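Local atomic coordinates of putative citrate lyase, alfa subunit (Streptococcus mutans, PDB entry 2HJ0), a protein that is of unproven function but belongs to the citrate lyase alpha subunits, with alpha/beta domains built on largely parallel sheets. Residues E57-K62 with Q202-T207; I67-H72 with M82-I87; Y78-V83 with I97-I102; A165-P170 with M194-Y199. All blocks are in the same frame, centred on the assembly; numbering follows the deposited sequence.

Interaction 1 opens first, at the end of helix 52-58, and closes last, at strand 202-207, so the other three fall inside its long loop; this part of the protein is a worked example of helix-to-strand contacts folded one within another along a chain. Interaction 2 then ties strand 66-69 to helix 79-89, and interaction 3 carries the same helix on to strand 95-99, sharing Met-82 and Val-83 with interaction 2. Interaction 4 follows in series, joining strand 164-169 to helix 191-199. All the strands belong to one sheet. Helices 52-58 and 79-89 pack on one face of it, while helix 191-199 packs on the other.

Interaction 1 of 4, residues E57-K62 with Q202-T207; sequences EKTRLK and QVVIVT
The carboxamide of Gln-202 comes up to Thr-59 at both of that residue's oxygens: the atom modelled as OE1 lies 2.7 Å from Thr-59 O and 3.1 Å from Thr-59 OG1. An amide oxygen facing a carbonyl oxygen suggests that the group is turned over in the model. With the nitrogen in its place either approach could be a hydrogen bond, but the coordinates do not settle the matter. Gln-202 spans the gap because its chain runs extended beyond CG (chi2 -167°), and the two side chains cross obliquely. On the other partner, the hydroxyl of Thr-59 is turned opposite its own backbone nitrogen (chi1 -152°), which brings OG1 over to the strand. The same OG1 lies 4.4 Å from Val-204 CG2, a looser touch two residues further along the strand.

Arg-60, just after Thr-59, is the first residue to leave helical angles. It has a positive phi of 68°, and its N donates to Glu-57 O at 2.8 Å, part of a Schellman motif that closes the last helical turn. On the other side, Gln-202 begins a strand paired through its backbone with strand 164-169, and Val-203 N is hydrogen-bonded to the carboxylate of Asp-226. Thr-59 also packs on Val-164, and Val-204 on Ala-55 and Phe-166, so the polar meeting has apolar neighbours. A primary amide carries both donor and acceptor; turned over, that of Gln-202 could donate to Thr-59 O or OG1 in this buried, largely apolar setting.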
loop_
_atom_site.group_PDB
_atom_site.type_symbol
_atom_site.label_atom_id
_atom_site.label_comp_id
_atom_site.label_asym_id
_atom_site.label_seq_id
_atom_site.Cartn_x
_atom_site.Cartn_y
_atom_site.Cartn_z
ATOM N N GLU A 57 -7.707 11.955 -23.351
ATOM C CA GLU A 57 -9.094 12.248 -23.624
ATOM C C GLU A 57 -9.998 11.745 -22.505
ATOM O O GLU A 57 -10.599 12.531 -21.769
ATOM C CB GLU A 57 -9.485 11.599 -24.945
ATOM C CG GLU A 57 -10.812 12.050 -25.497
ATOM C CD GLU A 57 -11.321 11.105 -26.564
ATOM O OE1 GLU A 57 -11.885 10.036 -26.204
ATOM O OE2 GLU A 57 -11.132 11.424 -27.760
ATOM N N LYS A 58 -10.088 10.433 -22.361
ATOM C CA LYS A 58 -10.947 9.874 -21.331
ATOM C C LYS A 58 -10.572 10.286 -19.918
ATOM O O LYS A 58 -11.285 9.970 -18.968
ATOM C CB LYS A 58 -10.982 8.345 -21.435
ATOM C CG LYS A 58 -11.728 7.844 -22.673
ATOM C CD LYS A 58 -12.113 6.370 -22.569
ATOM C CE LYS A 58 -12.984 6.102 -21.317
ATOM N NZ LYS A 58 -13.362 4.659 -21.118
ATOM N N THR A 59 -9.469 11.005 -19.777
ATOM C CA THR A 59 -9.027 11.413 -18.462
ATOM C C THR A 59 -9.559 12.810 -18.149
ATOM O O THR A 59 -9.510 13.269 -17.007
ATOM C CB THR A 59 -7.508 11.347 -18.402
ATOM O OG1 THR A 59 -7.103 11.109 -17.058
ATOM C CG2 THR A 59 -6.893 12.616 -18.899
ATOM N N ARG A 60 -10.089 13.469 -19.176
ATOM C CA ARG A 60 -10.665 14.798 -19.025
ATOM C C ARG A 60 -9.677 15.919 -18.701
ATOM O O ARG A 60 -10.054 16.961 -18.153
ATOM C CB ARG A 60 -11.757 14.763 -17.955
ATOM C CG ARG A 60 -13.149 14.937 -18.514
ATOM C CD ARG A 60 -13.706 13.664 -19.112
ATOM N NE ARG A 60 -14.462 12.881 -18.132
ATOM C CZ ARG A 60 -15.536 13.322 -17.470
ATOM N NH1 ARG A 60 -16.154 12.527 -16.594
ATOM N NH2 ARG A 60 -15.990 14.555 -17.676
ATOM N N LEU A 61 -8.417 15.706 -19.054
ATOM C CA LEU A 61 -7.369 16.681 -18.799
ATOM C C LEU A 61 -7.712 18.021 -19.423
ATOM O O LEU A 61 -8.057 18.087 -20.600
ATOM C CB LEU A 61 -6.050 16.186 -19.385
ATOM C CG LEU A 61 -4.850 17.036 -19.000
ATOM C CD1 LEU A 61 -4.692 16.985 -17.481
ATOM C CD2 LEU A 61 -3.602 16.529 -19.700
ATOM N N LYS A 62 -7.624 19.091 -18.641
ATOM C CA LYS A 62 -7.915 20.417 -19.165
ATOM C C LYS A 62 -6.757 21.350 -18.860
ATOM O O LYS A 62 -5.773 20.948 -18.241
ATOM C CB LYS A 62 -9.216 20.957 -18.563
ATOM C CG LYS A 62 -10.418 20.052 -18.851
ATOM C CD LYS A 62 -11.785 20.651 -18.459
ATOM C CE LYS A 62 -11.977 20.770 -16.944
ATOM N NZ LYS A 62 -11.032 21.734 -16.325
ATOM N N GLN A 202 -6.445 10.761 -10.887
ATOM C CA GLN A 202 -6.520 9.789 -11.946
ATOM C C GLN A 202 -5.112 9.308 -12.290
ATOM O O GLN A 202 -4.168 10.106 -12.402
ATOM C CB GLN A 202 -7.206 10.389 -13.168
ATOM C CG GLN A 202 -8.690 10.203 -13.128
ATOM C CD GLN A 202 -9.323 10.499 -14.437
ATOM O OE1 GLN A 202 -9.301 11.631 -14.903
ATOM N NE2 GLN A 202 -9.899 9.481 -15.056
ATOM N N VAL A 203 -4.984 7.991 -12.436
ATOM C CA VAL A 203 -3.711 7.360 -12.755
ATOM C C VAL A 203 -3.790 6.598 -14.070
ATOM O O VAL A 203 -4.681 5.775 -14.274
ATOM C CB VAL A 203 -3.282 6.378 -11.613
ATOM C CG1 VAL A 203 -2.111 5.506 -12.056
ATOM C CG2 VAL A 203 -2.906 7.172 -10.360
ATOM N N VAL A 204 -2.853 6.893 -14.963
ATOM C CA VAL A 204 -2.769 6.233 -16.263
ATOM C C VAL A 204 -1.415 5.534 -16.325
ATOM O O VAL A 204 -0.392 6.210 -16.388
ATOM C CB VAL A 204 -2.818 7.259 -17.416
ATOM C CG1 VAL A 204 -2.478 6.581 -18.734
ATOM C CG2 VAL A 204 -4.179 7.875 -17.504
ATOM N N ILE A 205 -1.380 4.204 -16.283
ATOM C CA ILE A 205 -0.080 3.550 -16.377
ATOM C C ILE A 205 0.136 3.160 -17.844
ATOM O O ILE A 205 -0.779 2.650 -18.500
ATOM C CB ILE A 205 0.068 2.271 -15.437
ATOM C CG1 ILE A 205 -0.637 1.073 -16.046
ATOM C CG2 ILE A 205 -0.458 2.532 -14.032
ATOM C CD1 ILE A 205 0.317 0.203 -16.767
ATOM N N VAL A 206 1.332 3.442 -18.360
ATOM C CA VAL A 206 1.696 3.145 -19.749
ATOM C C VAL A 206 2.682 1.984 -19.716
ATOM O O VAL A 206 3.829 2.131 -19.268
ATOM C CB VAL A 206 2.389 4.363 -20.413
ATOM C CG1 VAL A 206 2.564 4.126 -21.915
ATOM C CG2 VAL A 206 1.595 5.610 -20.131
ATOM N N THR A 207 2.238 0.826 -20.181
ATOM C CA THR A 207 3.112 -0.325 -20.150
ATOM C C THR A 207 3.687 -0.674 -21.490
ATOM O O THR A 207 3.165 -0.314 -22.552
ATOM C CB THR A 207 2.417 -1.580 -19.596
ATOM O OG1 THR A 207 3.399 -2.596 -19.326
ATOM C CG2 THR A 207 1.406 -2.100 -20.588
#

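Interaction 2 of 4, residues I67-H72 with M82-I87; sequences ISFHHH and MVLDEI
Apolar contacts between aliphatic side chains join Ile-67 to Leu-84: Ile-67 CD1 meets Leu-84 CD1 at 3.7 Å, the two chains crossing at a slant. The branch of Ile-67 that carries CD1, through CG1, stands between its backbone nitrogen and carbonyl carbon (chi1 64°), and its extended run brings CD1 down to the helix. Leu-84 leaves the helix obliquely to the strand, yet the end of its side chain comes nearer than its start, and its CD1 touches both Ile-67 and Phe-69.

The second kind of contact sets a ring against aliphatic groups. Phe-69 reaches the helix with the far end of its ring, CG being swung opposite its own carbonyl carbon (chi1 -49°). Its CE2 lies 3.7 Å from Val-83 CB, and that valine is met at the rim, its CG2 falling in the ring plane. Leu-84 CD1 approaches the ring obliquely, 3.6 Å from Phe-69 CZ. No hydrogen bond crosses the contact, and the helix satisfies its own backbone, as where Ile-87 N donates to Val-83 O at 2.9 Å.

Further packing closes the sides: Val-83 and Ile-67 both touch Phe-166 of strand 164-169, while Phe-69 and Leu-84 both touch Ile-97. Further along the segment, His-71 ND1 is hydrogen-bonded to Ser-100 OG. The axes of strand 67-69 and helix 82-87 run nearly antiparallel, at 152° and 10.9 Å at closest approach. This is the packing of a strand and the following helix in a beta-alpha-beta unit, here strand 66-69, helix 79-89 and strand 95-99.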
loop_
_atom_site.group_PDB
_atom_site.type_symbol
_atom_site.label_atom_id
_atom_site.label_comp_id
_atom_site.label_asym_id
_atom_site.label_seq_id
_atom_site.Cartn_x
_atom_site.Cartn_y
_atom_site.Cartn_z
ATOM N N ILE A 67 -0.099 17.379 -13.769
ATOM C CA ILE A 67 0.160 15.998 -14.103
ATOM C C ILE A 67 1.537 15.618 -13.570
ATOM O O ILE A 67 2.384 16.484 -13.341
ATOM C CB ILE A 67 0.107 15.787 -15.635
ATOM C CG1 ILE A 67 1.223 16.577 -16.322
ATOM C CG2 ILE A 67 -1.240 16.238 -16.172
ATOM C CD1 ILE A 67 1.238 16.392 -17.831
ATOM N N SER A 68 1.764 14.321 -13.375
ATOM C CA SER A 68 3.051 13.838 -12.865
ATOM C C SER A 68 3.614 12.663 -13.660
ATOM O O SER A 68 2.907 12.026 -14.451
ATOM C CB SER A 68 2.910 13.427 -11.398
ATOM O OG SER A 68 1.850 12.501 -11.222
ATOM N N PHE A 69 4.896 12.387 -13.419
ATOM C CA PHE A 69 5.637 11.300 -14.068
ATOM C C PHE A 69 6.762 10.896 -13.128
ATOM O O PHE A 69 7.093 11.648 -12.220
ATOM C CB PHE A 69 6.290 11.755 -15.381
ATOM C CG PHE A 69 5.368 12.482 -16.312
ATOM C CD1 PHE A 69 5.158 13.850 -16.182
ATOM C CD2 PHE A 69 4.715 11.800 -17.329
ATOM C CE1 PHE A 69 4.307 14.526 -17.051
ATOM C CE2 PHE A 69 3.866 12.463 -18.202
ATOM C CZ PHE A 69 3.663 13.829 -18.062
ATOM N N HIS A 70 7.351 9.718 -13.338
ATOM C CA HIS A 70 8.461 9.309 -12.493
ATOM C C HIS A 70 9.718 9.198 -13.353
ATOM O O HIS A 70 9.629 9.194 -14.578
ATOM C CB HIS A 70 8.172 7.987 -11.798
ATOM C CG HIS A 70 8.178 6.809 -12.712
ATOM N ND1 HIS A 70 7.024 6.162 -13.095
ATOM C CD2 HIS A 70 9.194 6.194 -13.362
ATOM C CE1 HIS A 70 7.327 5.204 -13.950
ATOM N NE2 HIS A 70 8.636 5.203 -14.131
ATOM N N HIS A 71 10.888 9.128 -12.723
ATOM C CA HIS A 71 12.140 9.034 -13.475
ATOM C C HIS A 71 12.929 7.731 -13.286
ATOM O O HIS A 71 14.169 7.720 -13.398
ATOM C CB HIS A 71 13.052 10.219 -13.128
ATOM C CG HIS A 71 13.553 10.207 -11.720
ATOM N ND1 HIS A 71 12.731 10.418 -10.635
ATOM C CD2 HIS A 71 14.786 9.968 -11.213
ATOM C CE1 HIS A 71 13.433 10.308 -9.522
ATOM N NE2 HIS A 71 14.684 10.031 -9.844
ATOM N N HIS A 72 12.233 6.629 -13.027
ATOM C CA HIS A 72 12.948 5.372 -12.818
ATOM C C HIS A 72 13.659 4.848 -14.059
ATOM O O HIS A 72 14.577 4.040 -13.954
ATOM C CB HIS A 72 12.009 4.308 -12.250
ATOM C CG HIS A 72 11.790 4.428 -10.778
ATOM N ND1 HIS A 72 10.562 4.727 -10.228
ATOM C CD2 HIS A 72 12.639 4.270 -9.737
ATOM C CE1 HIS A 72 10.663 4.745 -8.911
ATOM N NE2 HIS A 72 11.913 4.468 -8.586
HETATM N N MSE A 82 6.513 11.428 -24.479
HETATM C CA MSE A 82 5.374 10.844 -25.159
HETATM C C MSE A 82 4.072 11.571 -24.793
HETATM O O MSE A 82 3.421 12.160 -25.656
HETATM C CB MSE A 82 5.281 9.373 -24.773
HETATM C CG MSE A 82 4.575 8.489 -25.769
HETATM SE SE MSE A 82 4.682 6.676 -25.147
HETATM C CE MSE A 82 6.541 6.337 -25.484
ATOM N N VAL A 83 3.703 11.530 -23.514
ATOM C CA VAL A 83 2.479 12.171 -23.054
ATOM C C VAL A 83 2.444 13.656 -23.393
ATOM O O VAL A 83 1.540 14.121 -24.092
ATOM C CB VAL A 83 2.304 12.001 -21.532
ATOM C CG1 VAL A 83 1.052 12.718 -21.054
ATOM C CG2 VAL A 83 2.225 10.535 -21.192
ATOM N N LEU A 84 3.431 14.391 -22.893
ATOM C CA LEU A 84 3.532 15.825 -23.123
ATOM C C LEU A 84 3.329 16.198 -24.585
ATOM O O LEU A 84 2.529 17.076 -24.912
ATOM C CB LEU A 84 4.895 16.332 -22.645
ATOM C CG LEU A 84 4.870 17.160 -21.365
ATOM C CD1 LEU A 84 3.959 16.538 -20.340
ATOM C CD2 LEU A 84 6.279 17.284 -20.838
ATOM N N ASP A 85 4.046 15.524 -25.470
ATOM C CA ASP A 85 3.926 15.822 -26.885
ATOM C C ASP A 85 2.487 15.691 -27.363
ATOM O O ASP A 85 1.995 16.526 -28.120
ATOM C CB ASP A 85 4.840 14.906 -27.689
ATOM C CG ASP A 85 4.896 15.284 -29.144
ATOM O OD1 ASP A 85 3.964 14.896 -29.888
ATOM O OD2 ASP A 85 5.867 15.973 -29.538
ATOM N N GLU A 86 1.800 14.650 -26.913
ATOM C CA GLU A 86 0.417 14.457 -27.315
ATOM C C GLU A 86 -0.451 15.558 -26.704
ATOM O O GLU A 86 -1.446 15.977 -27.297
ATOM C CB GLU A 86 -0.074 13.080 -26.873
ATOM C CG GLU A 86 -1.396 12.668 -27.513
ATOM C CD GLU A 86 -1.325 12.620 -29.034
ATOM O OE1 GLU A 86 -2.151 13.297 -29.690
ATOM O OE2 GLU A 86 -0.445 11.908 -29.571
ATOM N N ILE A 87 -0.081 16.024 -25.515
ATOM C CA ILE A 87 -0.837 17.095 -24.881
ATOM C C ILE A 87 -0.681 18.335 -25.770
ATOM O O ILE A 87 -1.653 19.027 -26.060
ATOM C CB ILE A 87 -0.291 17.464 -23.479
ATOM C CG1 ILE A 87 -0.187 16.228 -22.584
ATOM C CG2 ILE A 87 -1.205 18.502 -22.838
ATOM C CD1 ILE A 87 -1.508 15.689 -22.086
#

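Interaction 3 of 4, residues Y78-V83 with I97-I102; sequences YVMNMV and IAPSSI
Met-80, present as selenomethionine, alone among residues 78-83 touches segment 97-102, and it does so with the end of its side chain. Its SE lies 3.7 Å from Ile-97 CD1 and, more loosely, 4.4 Å from Pro-99 CB, while its CE meets Ile-102 CG1 at 3.7 Å. The chain bends at both chi2 (-98°) and chi3 (-91°), and this folding lets selenium and methyl face different partners. Both isoleucines are crossed at about a right angle.

One shell out, these partners are held by the sheet and its loops. Ile-97 rests on Val-118 and Ile-121 of the next strand, Ile-102 on Ile-121 and Leu-126, and Met-80 itself also touches Phe-69 and His-106. At the start of the helix, Tyr-78 is at the N-cap position, Met-82 N donates to Tyr-78 O at 3.0 Å, and Asp-77 OD2 accepts a hydrogen bond from Met-80 N. Asn-81 ND2 is bonded to Val-105 O, tying the helix to the loop after the strand.

Together these contacts make the returning half of a beta-alpha-beta crossover, in which a helix lies over two neighbouring parallel strands, as in Rossmann-like sheets.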
loop_
_atom_site.group_PDB
_atom_site.type_symbol
_atom_site.label_atom_id
_atom_site.label_comp_id
_atom_site.label_asym_id
_atom_site.label_seq_id
_atom_site.Cartn_x
_atom_site.Cartn_y
_atom_site.Cartn_z
ATOM N N TYR A 78 10.724 7.302 -22.017
ATOM C CA TYR A 78 9.982 7.643 -23.221
ATOM C C TYR A 78 8.604 8.198 -22.876
ATOM O O TYR A 78 8.029 8.945 -23.656
ATOM C CB TYR A 78 9.795 6.414 -24.101
ATOM C CG TYR A 78 11.021 5.947 -24.851
ATOM C CD1 TYR A 78 10.998 4.741 -25.544
ATOM C CD2 TYR A 78 12.196 6.697 -24.878
ATOM C CE1 TYR A 78 12.105 4.281 -26.242
ATOM C CE2 TYR A 78 13.321 6.242 -25.585
ATOM C CZ TYR A 78 13.260 5.022 -26.264
ATOM O OH TYR A 78 14.350 4.521 -26.944
ATOM N N VAL A 79 8.085 7.820 -21.709
ATOM C CA VAL A 79 6.764 8.241 -21.251
ATOM C C VAL A 79 6.570 9.745 -21.163
ATOM O O VAL A 79 5.589 10.252 -21.678
ATOM C CB VAL A 79 6.440 7.615 -19.884
ATOM C CG1 VAL A 79 5.050 8.016 -19.429
ATOM C CG2 VAL A 79 6.557 6.109 -19.974
HETATM N N MSE A 80 7.491 10.456 -20.521
HETATM C CA MSE A 80 7.388 11.913 -20.389
HETATM C C MSE A 80 7.185 12.601 -21.739
HETATM O O MSE A 80 6.150 13.219 -21.967
HETATM C CB MSE A 80 8.650 12.485 -19.726
HETATM C CG MSE A 80 8.482 12.997 -18.281
HETATM SE SE MSE A 80 8.234 14.949 -18.030
HETATM C CE MSE A 80 10.095 15.508 -17.796
ATOM N N ASN A 81 8.174 12.485 -22.625
ATOM C CA ASN A 81 8.116 13.119 -23.941
ATOM C C ASN A 81 6.912 12.661 -24.727
ATOM O O ASN A 81 6.361 13.398 -25.544
ATOM C CB ASN A 81 9.370 12.816 -24.769
ATOM C CG ASN A 81 10.643 13.271 -24.094
ATOM O OD1 ASN A 81 10.665 14.267 -23.370
ATOM N ND2 ASN A 81 11.723 12.554 -24.347
HETATM N N MSE A 82 6.513 11.428 -24.479
HETATM C CA MSE A 82 5.374 10.844 -25.159
HETATM C C MSE A 82 4.072 11.571 -24.793
HETATM O O MSE A 82 3.421 12.160 -25.656
HETATM C CB MSE A 82 5.281 9.373 -24.773
HETATM C CG MSE A 82 4.575 8.489 -25.769
HETATM SE SE MSE A 82 4.682 6.676 -25.147
HETATM C CE MSE A 82 6.541 6.337 -25.484
ATOM N N VAL A 83 3.703 11.530 -23.514
ATOM C CA VAL A 83 2.479 12.171 -23.054
ATOM C C VAL A 83 2.444 13.656 -23.393
ATOM O O VAL A 83 1.540 14.121 -24.092
ATOM C CB VAL A 83 2.304 12.001 -21.532
ATOM C CG1 VAL A 83 1.052 12.718 -21.054
ATOM C CG2 VAL A 83 2.225 10.535 -21.192
ATOM N N ILE A 97 3.540 20.692 -14.500
ATOM C CA ILE A 97 4.284 19.445 -14.504
ATOM C C ILE A 97 4.880 19.102 -13.116
ATOM O O ILE A 97 5.463 19.956 -12.435
ATOM C CB ILE A 97 5.391 19.553 -15.605
ATOM C CG1 ILE A 97 5.755 18.200 -16.185
ATOM C CG2 ILE A 97 6.671 20.154 -15.019
ATOM C CD1 ILE A 97 6.897 18.318 -17.174
ATOM N N ALA A 98 4.706 17.857 -12.685
ATOM C CA ALA A 98 5.232 17.437 -11.391
ATOM C C ALA A 98 5.977 16.099 -11.458
ATOM O O ALA A 98 5.611 15.131 -10.786
ATOM C CB ALA A 98 4.106 17.369 -10.360
ATOM N N PRO A 99 7.033 16.023 -12.288
ATOM C CA PRO A 99 7.818 14.787 -12.418
ATOM C C PRO A 99 8.717 14.580 -11.195
ATOM O O PRO A 99 9.211 15.547 -10.617
ATOM C CB PRO A 99 8.634 15.034 -13.684
ATOM C CG PRO A 99 8.888 16.514 -13.618
ATOM C CD PRO A 99 7.542 17.067 -13.201
ATOM N N SER A 100 8.917 13.328 -10.789
ATOM C CA SER A 100 9.791 13.045 -9.656
ATOM C C SER A 100 11.188 13.616 -9.937
ATOM O O SER A 100 11.893 13.995 -9.006
ATOM C CB SER A 100 9.854 11.546 -9.387
ATOM O OG SER A 100 10.257 10.825 -10.529
ATOM N N SER A 101 11.588 13.674 -11.209
ATOM C CA SER A 101 12.866 14.278 -11.586
ATOM C C SER A 101 12.964 14.374 -13.098
ATOM O O SER A 101 12.248 13.678 -13.802
ATOM C CB SER A 101 14.054 13.504 -11.012
ATOM O OG SER A 101 15.230 14.317 -10.984
ATOM N N ILE A 102 13.841 15.240 -13.598
ATOM C CA ILE A 102 13.972 15.452 -15.044
ATOM C C ILE A 102 15.358 15.103 -15.585
ATOM O O ILE A 102 16.370 15.557 -15.056
ATOM C CB ILE A 102 13.617 16.945 -15.387
ATOM C CG1 ILE A 102 12.122 17.190 -15.146
ATOM C CG2 ILE A 102 13.937 17.263 -16.826
ATOM C CD1 ILE A 102 11.726 18.635 -15.171
#

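Interaction 4 of 4, residues A165-P170 with M194-Y199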
loop_
_atom_site.group_PDB
_atom_site.type_symbol
_atom_site.label_atom_id
_atom_site.label_comp_id
_atom_site.label_asym_id
_atom_site.label_seq_id
_atom_site.Cartn_x
_atom_site.Cartn_y
_atom_site.Cartn_z
ATOM N N ALA A 165 -1.790 11.258 -13.255
ATOM C CA ALA A 165 -0.430 10.759 -13.185
ATOM C C ALA A 165 -0.213 9.764 -14.309
ATOM O O ALA A 165 -0.913 8.753 -14.400
ATOM C CB ALA A 165 -0.176 10.103 -11.853
ATOM N N PHE A 166 0.746 10.064 -15.177
ATOM C CA PHE A 166 1.080 9.171 -16.269
ATOM C C PHE A 166 2.312 8.410 -15.825
ATOM O O PHE A 166 3.407 8.959 -15.858
ATOM C CB PHE A 166 1.373 9.982 -17.511
ATOM C CG PHE A 166 0.193 10.751 -18.002
ATOM C CD1 PHE A 166 -0.778 10.135 -18.775
ATOM C CD2 PHE A 166 0.045 12.095 -17.681
ATOM C CE1 PHE A 166 -1.876 10.856 -19.222
ATOM C CE2 PHE A 166 -1.052 12.819 -18.124
ATOM C CZ PHE A 166 -2.011 12.206 -18.893
ATOM N N LEU A 167 2.125 7.161 -15.398
ATOM C CA LEU A 167 3.231 6.337 -14.904
ATOM C C LEU A 167 3.683 5.208 -15.839
ATOM O O LEU A 167 2.863 4.443 -16.335
ATOM C CB LEU A 167 2.856 5.721 -13.549
ATOM C CG LEU A 167 2.258 6.655 -12.498
ATOM C CD1 LEU A 167 1.956 5.879 -11.216
ATOM C CD2 LEU A 167 3.236 7.798 -12.223
ATOM N N GLY A 168 4.989 5.092 -16.065
ATOM C CA GLY A 168 5.470 4.020 -16.914
ATOM C C GLY A 168 5.695 2.764 -16.087
ATOM O O GLY A 168 6.223 2.854 -14.988
ATOM N N ALA A 169 5.274 1.605 -16.585
ATOM C CA ALA A 169 5.468 0.350 -15.864
ATOM C C ALA A 169 5.907 -0.722 -16.845
ATOM O O ALA A 169 5.224 -0.997 -17.845
ATOM C CB ALA A 169 4.196 -0.073 -15.181
ATOM N N PRO A 170 7.068 -1.337 -16.589
ATOM C CA PRO A 170 7.560 -2.383 -17.486
ATOM C C PRO A 170 6.618 -3.576 -17.654
ATOM O O PRO A 170 6.818 -4.407 -18.541
ATOM C CB PRO A 170 8.913 -2.761 -16.877
ATOM C CG PRO A 170 8.783 -2.383 -15.450
ATOM C CD PRO A 170 8.042 -1.060 -15.523
HETATM N N MSE A 194 5.094 4.994 -6.982
HETATM C CA MSE A 194 4.117 4.446 -6.042
HETATM C C MSE A 194 3.364 5.492 -5.247
HETATM O O MSE A 194 2.204 5.293 -4.895
HETATM C CB MSE A 194 4.785 3.460 -5.077
HETATM C CG MSE A 194 5.028 2.088 -5.682
HETATM SE SE MSE A 194 6.326 1.026 -4.706
HETATM C CE MSE A 194 5.131 -0.120 -3.701
ATOM N N ILE A 195 4.015 6.608 -4.958
ATOM C CA ILE A 195 3.344 7.642 -4.201
ATOM C C ILE A 195 2.371 8.385 -5.108
ATOM O O ILE A 195 1.296 8.762 -4.681
ATOM C CB ILE A 195 4.350 8.603 -3.590
ATOM C CG1 ILE A 195 3.618 9.733 -2.887
ATOM C CG2 ILE A 195 5.268 9.143 -4.653
ATOM C CD1 ILE A 195 4.553 10.656 -2.169
ATOM N N ASP A 196 2.743 8.575 -6.367
ATOM C CA ASP A 196 1.867 9.239 -7.306
ATOM C C ASP A 196 0.559 8.497 -7.428
ATOM O O ASP A 196 -0.503 9.075 -7.287
ATOM C CB ASP A 196 2.503 9.295 -8.685
ATOM C CG ASP A 196 3.602 10.319 -8.774
ATOM O OD1 ASP A 196 4.480 10.319 -7.887
ATOM O OD2 ASP A 196 3.589 11.124 -9.727
ATOM N N ALA A 197 0.632 7.204 -7.695
ATOM C CA ALA A 197 -0.576 6.418 -7.880
ATOM C C ALA A 197 -1.422 6.336 -6.636
ATOM O O ALA A 197 -2.586 5.952 -6.694
ATOM C CB ALA A 197 -0.217 5.023 -8.345
ATOM N N LYS A 198 -0.838 6.698 -5.509
ATOM C CA LYS A 198 -1.549 6.638 -4.245
ATOM C C LYS A 198 -2.310 7.927 -3.923
ATOM O O LYS A 198 -3.369 7.888 -3.307
ATOM C CB LYS A 198 -0.537 6.307 -3.154
ATOM C CG LYS A 198 -1.075 6.192 -1.754
ATOM C CD LYS A 198 0.024 5.648 -0.823
ATOM C CE LYS A 198 0.564 4.284 -1.333
ATOM N NZ LYS A 198 1.675 3.683 -0.518
ATOM N N TYR A 199 -1.790 9.065 -4.363
ATOM C CA TYR A 199 -2.445 10.329 -4.078
ATOM C C TYR A 199 -3.076 11.058 -5.263
ATOM O O TYR A 199 -3.868 11.973 -5.074
ATOM C CB TYR A 199 -1.452 11.253 -3.393
ATOM C CG TYR A 199 -1.081 10.783 -2.026
ATOM C CD1 TYR A 199 -1.950 10.962 -0.943
ATOM C CD2 TYR A 199 0.132 10.140 -1.806
ATOM C CE1 TYR A 199 -1.608 10.504 0.338
ATOM C CE2 TYR A 199 0.487 9.677 -0.544
ATOM C CZ TYR A 199 -0.382 9.860 0.526
ATOM O OH TYR A 199 -0.030 9.402 1.774
#
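Asp-196 is the first residue along helix 194-199 to meet the strand, and it does so through its methylene: CB lies 3.9 Å from Leu-167 CD2 and 4.2 Å from Ala-165 CB. With CG turned opposite the carbonyl carbon (chi1 -75°), the carboxylate passes alongside the leucine and on to partners outside the strand. OD2 is hydrogen-bonded to Ser-68 OG on the neighbouring strand, and OD1 forms a salt bridge with Arg-151 NH1 from helix 148-157. Ala-197 comes next; its methyl takes the other leucine branch, CB to Leu-167 CD1 at 3.7 Å. Leu-167 thus sets one methyl against each of two successive helix residues. Ala-197 also touches Val-203, reaching a second strand.

The next two side chains make no contact with the strand. At this end of the helix Lys-198 N and Tyr-199 N both donate to Ile-195 O, each at 3.1 Å. The axes of strand 165-169 and helix 194-199 lie 8.9 Å apart at closest approach, with an angle of 144° between their directions, a spacing consistent with the small side chains of Ala-165 and Ala-197 at the interface.

The chemistry is divided within one side chain: Asp-196 gives carbon to the apolar contact, while its buried carboxylate is satisfied by a hydroxyl and a guanidinium, the latter probably balancing its charge.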